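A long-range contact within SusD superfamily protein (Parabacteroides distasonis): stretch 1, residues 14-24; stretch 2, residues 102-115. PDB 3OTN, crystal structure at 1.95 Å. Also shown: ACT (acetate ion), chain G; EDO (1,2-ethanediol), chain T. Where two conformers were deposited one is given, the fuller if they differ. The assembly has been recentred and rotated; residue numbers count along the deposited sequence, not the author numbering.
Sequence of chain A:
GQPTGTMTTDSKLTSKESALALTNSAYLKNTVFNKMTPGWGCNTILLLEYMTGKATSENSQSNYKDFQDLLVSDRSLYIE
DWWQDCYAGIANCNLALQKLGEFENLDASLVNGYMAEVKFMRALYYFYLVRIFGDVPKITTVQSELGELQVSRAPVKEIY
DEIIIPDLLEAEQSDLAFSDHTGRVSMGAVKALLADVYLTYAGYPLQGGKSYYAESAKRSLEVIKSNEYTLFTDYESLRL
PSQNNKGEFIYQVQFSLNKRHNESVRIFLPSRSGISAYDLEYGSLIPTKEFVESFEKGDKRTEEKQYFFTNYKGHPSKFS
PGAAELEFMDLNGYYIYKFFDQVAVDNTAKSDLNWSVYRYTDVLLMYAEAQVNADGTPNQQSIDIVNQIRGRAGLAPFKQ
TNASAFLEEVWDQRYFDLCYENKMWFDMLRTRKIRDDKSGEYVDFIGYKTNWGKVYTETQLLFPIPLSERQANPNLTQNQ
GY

Stretch 1 (14-24) TSKESALALTN
Stretch 2 (102-115) EFENLDASLVNGYM

Residues 15-24 form a helix that continues later in the chain, and residues 108-115 begin another. Their N-to-C directions lie 15° apart, so the helices run nearly parallel, with a closest axial approach of 10.1 Å. Residues 102-107 precede the second helix without being part of it, and Phe103 and Leu106 from this segment pack on the start of the first helix. The CA-CA register is Ser15 to Leu106 at 6.6 Å, Ala19 to Val111 at 7.5 Å and Thr23 to Tyr114 at 5.8 Å. The contact buries 515 Å², both sides summed, and no hydrogen bond crosses it.

Thr14 (phi/psi -72/165, chi1 p) is the N-cap of the first helix and does not touch stretch 2. Its OG1 accepts a weak bond from Glu17 N at 3.4 Å. In return, Glu17 OE1 accepts from Thr14 N at 2.9 Å and from Thr14 OG1 at 2.8 Å. From Ser15 on, phi and psi are helical, and backbone bonds run from Ser18 N to Thr14 O (3.0 Å) through Asn24 N to Leu20 O (2.7 Å).

Ser15 (chi1 p) points toward stretch 2. Its OG lies 3.5 Å from Leu106 CD1, and its O lies 3.3 Å from Phe103 CE2. That carbonyl is already used within the helix, accepting from Ala19 N at 3.0 Å.

Lys16 leaves sideways, with all four chi angles t. The extended chain runs alongside stretch 2: CD is 3.8 Å from Leu110 CD2, and CE is 3.3 Å from Tyr114 OH. Leu110 is t, p. Its N donates to Asp107 OD2 at 3.0 Å, capping the second helix.

Glu17 (m, t) points away. Ser18 (t) places OG 3.8 Å from Phe103 CZ, at the ring edge.

Ala19 is buried and points toward stretch 2. Its CB sits over one face of the Phe103 ring, 4.1 Å from the centroid and 24° off the normal, a CH-pi contact. The same CB is 3.9 Å from both Leu106 CD2 and Tyr114 CD2. The small methyl group thus meets three larger side chains. Phe103 has chi1 m and chi2 80°; Leu106 is t, p.

Leu20 (t, p) points sideways, and its CD1 is 4.2 Å from Tyr114 CZ. Ala21 makes no contact with stretch 2. Leu22 (m, t) points toward it and brings CD1 to 3.6 Å from Phe103 CE1, at the ring edge.

Thr23 is buried, with chi1 m. Its OG1 donates to Ala19 O at 2.8 Å, one turn back, and lies 3.2 Å from Tyr114 CB. Tyr114 (chi1 m, chi2 -20°) is the knob of this packing, seated among Lys16, Ala19, Leu20 and Thr23. It gives up 112 Å², the largest area of any residue here.

Asn24 (chi1 m, chi2 -22°) does not reach stretch 2. Its ND2 donates to acetate O at 3.2 Å, and its OD1 accepts a weak bond from ethanediol O1 at 3.4 Å.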

# COMPACT_ATOMS: atom_id res chain seq x y z
N THR A 14 -30.58 -15.93 -10.07
CA THR A 14 -31.49 -15.43 -9.04
C THR A 14 -31.04 -14.03 -8.62
O THR A 14 -29.93 -13.59 -8.93
CB THR A 14 -31.47 -16.31 -7.79
OG1 THR A 14 -30.14 -16.31 -7.22
CG2 THR A 14 -31.95 -17.72 -8.12
N SER A 15 -31.91 -13.32 -7.93
CA SER A 15 -31.59 -11.96 -7.51
C SER A 15 -30.31 -11.90 -6.68
O SER A 15 -29.46 -10.98 -6.88
CB SER A 15 -32.77 -11.34 -6.73
OG SER A 15 -33.04 -12.15 -5.58
N LYS A 16 -30.11 -12.86 -5.78
CA LYS A 16 -28.91 -12.82 -4.95
C LYS A 16 -27.66 -13.07 -5.79
O LYS A 16 -26.64 -12.41 -5.62
CB LYS A 16 -28.97 -13.75 -3.75
CG LYS A 16 -27.72 -13.62 -2.90
CD LYS A 16 -27.76 -14.42 -1.61
CE LYS A 16 -26.47 -14.16 -0.80
NZ LYS A 16 -26.42 -15.05 0.43
N GLU A 17 -27.72 -13.99 -6.73
CA GLU A 17 -26.56 -14.22 -7.57
C GLU A 17 -26.20 -12.97 -8.39
O GLU A 17 -25.03 -12.66 -8.53
CB GLU A 17 -26.77 -15.43 -8.50
CG GLU A 17 -26.87 -16.77 -7.82
CD GLU A 17 -27.42 -17.84 -8.76
OE1 GLU A 17 -28.65 -17.84 -8.99
OE2 GLU A 17 -26.61 -18.63 -9.28
N SER A 18 -27.21 -12.29 -8.91
CA SER A 18 -27.00 -11.10 -9.75
C SER A 18 -26.38 -9.95 -8.94
O SER A 18 -25.39 -9.36 -9.36
CB SER A 18 -28.29 -10.69 -10.43
OG SER A 18 -28.09 -9.54 -11.21
N ALA A 19 -26.96 -9.69 -7.77
CA ALA A 19 -26.45 -8.69 -6.81
C ALA A 19 -25.03 -9.02 -6.34
O ALA A 19 -24.20 -8.15 -6.26
CB ALA A 19 -27.42 -8.59 -5.58
N LEU A 20 -24.75 -10.29 -6.04
CA LEU A 20 -23.39 -10.69 -5.63
C LEU A 20 -22.36 -10.46 -6.76
O LEU A 20 -21.23 -9.97 -6.49
CB LEU A 20 -23.40 -12.15 -5.16
CG LEU A 20 -22.10 -12.78 -4.67
CD1 LEU A 20 -21.43 -11.96 -3.57
CD2 LEU A 20 -22.38 -14.20 -4.15
N ALA A 21 -22.75 -10.79 -7.99
CA ALA A 21 -21.89 -10.58 -9.16
C ALA A 21 -21.59 -9.09 -9.36
O ALA A 21 -20.42 -8.71 -9.58
CB ALA A 21 -22.51 -11.23 -10.43
N LEU A 22 -22.60 -8.24 -9.26
CA LEU A 22 -22.39 -6.78 -9.32
C LEU A 22 -21.42 -6.32 -8.24
O LEU A 22 -20.49 -5.57 -8.51
CB LEU A 22 -23.71 -6.03 -9.14
CG LEU A 22 -24.68 -6.05 -10.31
CD1 LEU A 22 -26.08 -5.66 -9.78
CD2 LEU A 22 -24.18 -5.13 -11.46
N THR A 23 -21.64 -6.81 -7.01
CA THR A 23 -20.79 -6.46 -5.85
C THR A 23 -19.37 -6.93 -6.07
O THR A 23 -18.42 -6.15 -5.88
CB THR A 23 -21.34 -7.05 -4.58
OG1 THR A 23 -22.70 -6.60 -4.46
CG2 THR A 23 -20.52 -6.64 -3.33
N ASN A 24 -19.23 -8.17 -6.52
CA ASN A 24 -17.91 -8.73 -6.83
C ASN A 24 -17.15 -7.98 -7.94
O ASN A 24 -15.93 -7.90 -7.91
CB ASN A 24 -18.03 -10.24 -7.17
CG ASN A 24 -18.29 -11.13 -5.93
OD1 ASN A 24 -18.00 -10.75 -4.79
ND2 ASN A 24 -18.83 -12.33 -6.18
N GLU A 102 -31.60 -0.69 -7.97
CA GLU A 102 -32.79 -1.10 -8.70
C GLU A 102 -33.35 -2.44 -8.25
O GLU A 102 -34.38 -2.86 -8.77
CB GLU A 102 -32.46 -1.19 -10.20
CG GLU A 102 -32.02 0.14 -10.81
CD GLU A 102 -31.52 0.01 -12.24
OE1 GLU A 102 -31.39 -1.13 -12.72
OE2 GLU A 102 -31.28 1.06 -12.90
N PHE A 103 -32.69 -3.12 -7.31
CA PHE A 103 -33.22 -4.36 -6.70
C PHE A 103 -34.34 -3.98 -5.73
O PHE A 103 -34.10 -3.22 -4.79
CB PHE A 103 -32.13 -5.12 -5.94
CG PHE A 103 -31.24 -5.92 -6.82
CD1 PHE A 103 -30.21 -5.31 -7.51
CD2 PHE A 103 -31.42 -7.27 -6.98
CE1 PHE A 103 -29.37 -6.04 -8.33
CE2 PHE A 103 -30.59 -8.01 -7.83
CZ PHE A 103 -29.56 -7.38 -8.50
N GLU A 104 -35.54 -4.50 -5.94
CA GLU A 104 -36.68 -4.17 -5.05
C GLU A 104 -37.10 -5.30 -4.12
O GLU A 104 -37.30 -5.06 -2.92
CB GLU A 104 -37.88 -3.70 -5.88
CG GLU A 104 -37.51 -2.55 -6.81
CD GLU A 104 -38.71 -1.73 -7.24
OE1 GLU A 104 -39.78 -2.31 -7.53
OE2 GLU A 104 -38.56 -0.49 -7.29
N ASN A 105 -37.20 -6.52 -4.64
CA ASN A 105 -37.68 -7.66 -3.86
C ASN A 105 -36.64 -8.31 -2.91
O ASN A 105 -37.03 -8.98 -1.94
CB ASN A 105 -38.26 -8.73 -4.80
N LEU A 106 -35.34 -8.15 -3.19
CA LEU A 106 -34.27 -8.82 -2.41
C LEU A 106 -34.04 -8.12 -1.07
O LEU A 106 -34.05 -6.90 -1.00
CB LEU A 106 -32.95 -8.84 -3.18
CG LEU A 106 -31.76 -9.60 -2.59
CD1 LEU A 106 -32.12 -11.11 -2.40
CD2 LEU A 106 -30.55 -9.40 -3.47
N ASP A 107 -33.78 -8.92 -0.04
CA ASP A 107 -33.59 -8.46 1.33
C ASP A 107 -32.77 -7.17 1.40
O ASP A 107 -31.67 -7.11 0.82
CB ASP A 107 -32.94 -9.56 2.17
CG ASP A 107 -32.75 -9.16 3.62
OD1 ASP A 107 -33.74 -9.20 4.37
OD2 ASP A 107 -31.60 -8.86 4.02
N ALA A 108 -33.33 -6.15 2.07
CA ALA A 108 -32.68 -4.82 2.15
C ALA A 108 -31.35 -4.85 2.91
O ALA A 108 -30.38 -4.17 2.51
CB ALA A 108 -33.64 -3.76 2.78
N SER A 109 -31.31 -5.63 3.98
CA SER A 109 -30.08 -5.77 4.74
C SER A 109 -28.93 -6.32 3.88
O SER A 109 -27.83 -5.81 3.94
CB SER A 109 -30.28 -6.66 6.00
OG SER A 109 -29.05 -6.80 6.71
N LEU A 110 -29.21 -7.34 3.08
CA LEU A 110 -28.22 -7.95 2.20
C LEU A 110 -27.77 -6.96 1.13
O LEU A 110 -26.55 -6.78 0.90
CB LEU A 110 -28.84 -9.20 1.55
CG LEU A 110 -27.99 -10.08 0.67
CD1 LEU A 110 -26.90 -10.74 1.52
CD2 LEU A 110 -28.93 -11.13 0.01
N VAL A 111 -28.73 -6.27 0.50
CA VAL A 111 -28.40 -5.22 -0.50
C VAL A 111 -27.62 -4.04 0.12
O VAL A 111 -26.63 -3.57 -0.46
CB VAL A 111 -29.63 -4.76 -1.31
CG1 VAL A 111 -29.27 -3.58 -2.33
CG2 VAL A 111 -30.19 -5.96 -2.07
N ASN A 112 -28.01 -3.60 1.31
CA ASN A 112 -27.29 -2.54 2.04
C ASN A 112 -25.80 -2.88 2.27
O ASN A 112 -24.91 -2.05 2.05
CB ASN A 112 -27.99 -2.29 3.39
CG ASN A 112 -27.31 -1.22 4.25
OD1 ASN A 112 -26.31 -1.48 4.93
ND2 ASN A 112 -27.88 -0.02 4.26
N GLY A 113 -25.53 -4.12 2.67
CA GLY A 113 -24.15 -4.61 2.84
C GLY A 113 -23.35 -4.56 1.57
O GLY A 113 -22.22 -4.06 1.54
N TYR A 114 -23.98 -5.06 0.51
CA TYR A 114 -23.35 -5.10 -0.78
C TYR A 114 -22.98 -3.70 -1.27
O TYR A 114 -21.90 -3.50 -1.77
CB TYR A 114 -24.26 -5.79 -1.79
CG TYR A 114 -24.39 -7.30 -1.67
CD1 TYR A 114 -23.44 -8.09 -1.00
CD2 TYR A 114 -25.45 -7.96 -2.30
CE1 TYR A 114 -23.57 -9.48 -0.92
CE2 TYR A 114 -25.59 -9.36 -2.23
CZ TYR A 114 -24.63 -10.10 -1.56
OH TYR A 114 -24.76 -11.46 -1.51
N MSE A 115 -23.90 -2.74 -1.10
CA MSE A 115 -23.65 -1.38 -1.56
C MSE A 115 -22.54 -0.75 -0.71
O MSE A 115 -21.73 0.02 -1.24
CB MSE A 115 -24.94 -0.56 -1.58
CG MSE A 115 -25.95 -1.03 -2.66
SE MSE A 115 -27.67 -0.04 -2.66
CE MSE A 115 -28.13 -0.30 -0.80
C ACT G . -19.05 -14.00 -9.20
O ACT G . -20.18 -13.72 -8.71
OXT ACT G . -18.31 -13.04 -9.55
CH3 ACT G . -18.59 -15.44 -9.31
C1 EDO T . -13.82 -12.15 -4.24
O1 EDO T . -14.58 -11.15 -4.92
C2 EDO T . -12.80 -11.53 -3.29
O2 EDO T . -13.10 -11.97 -1.98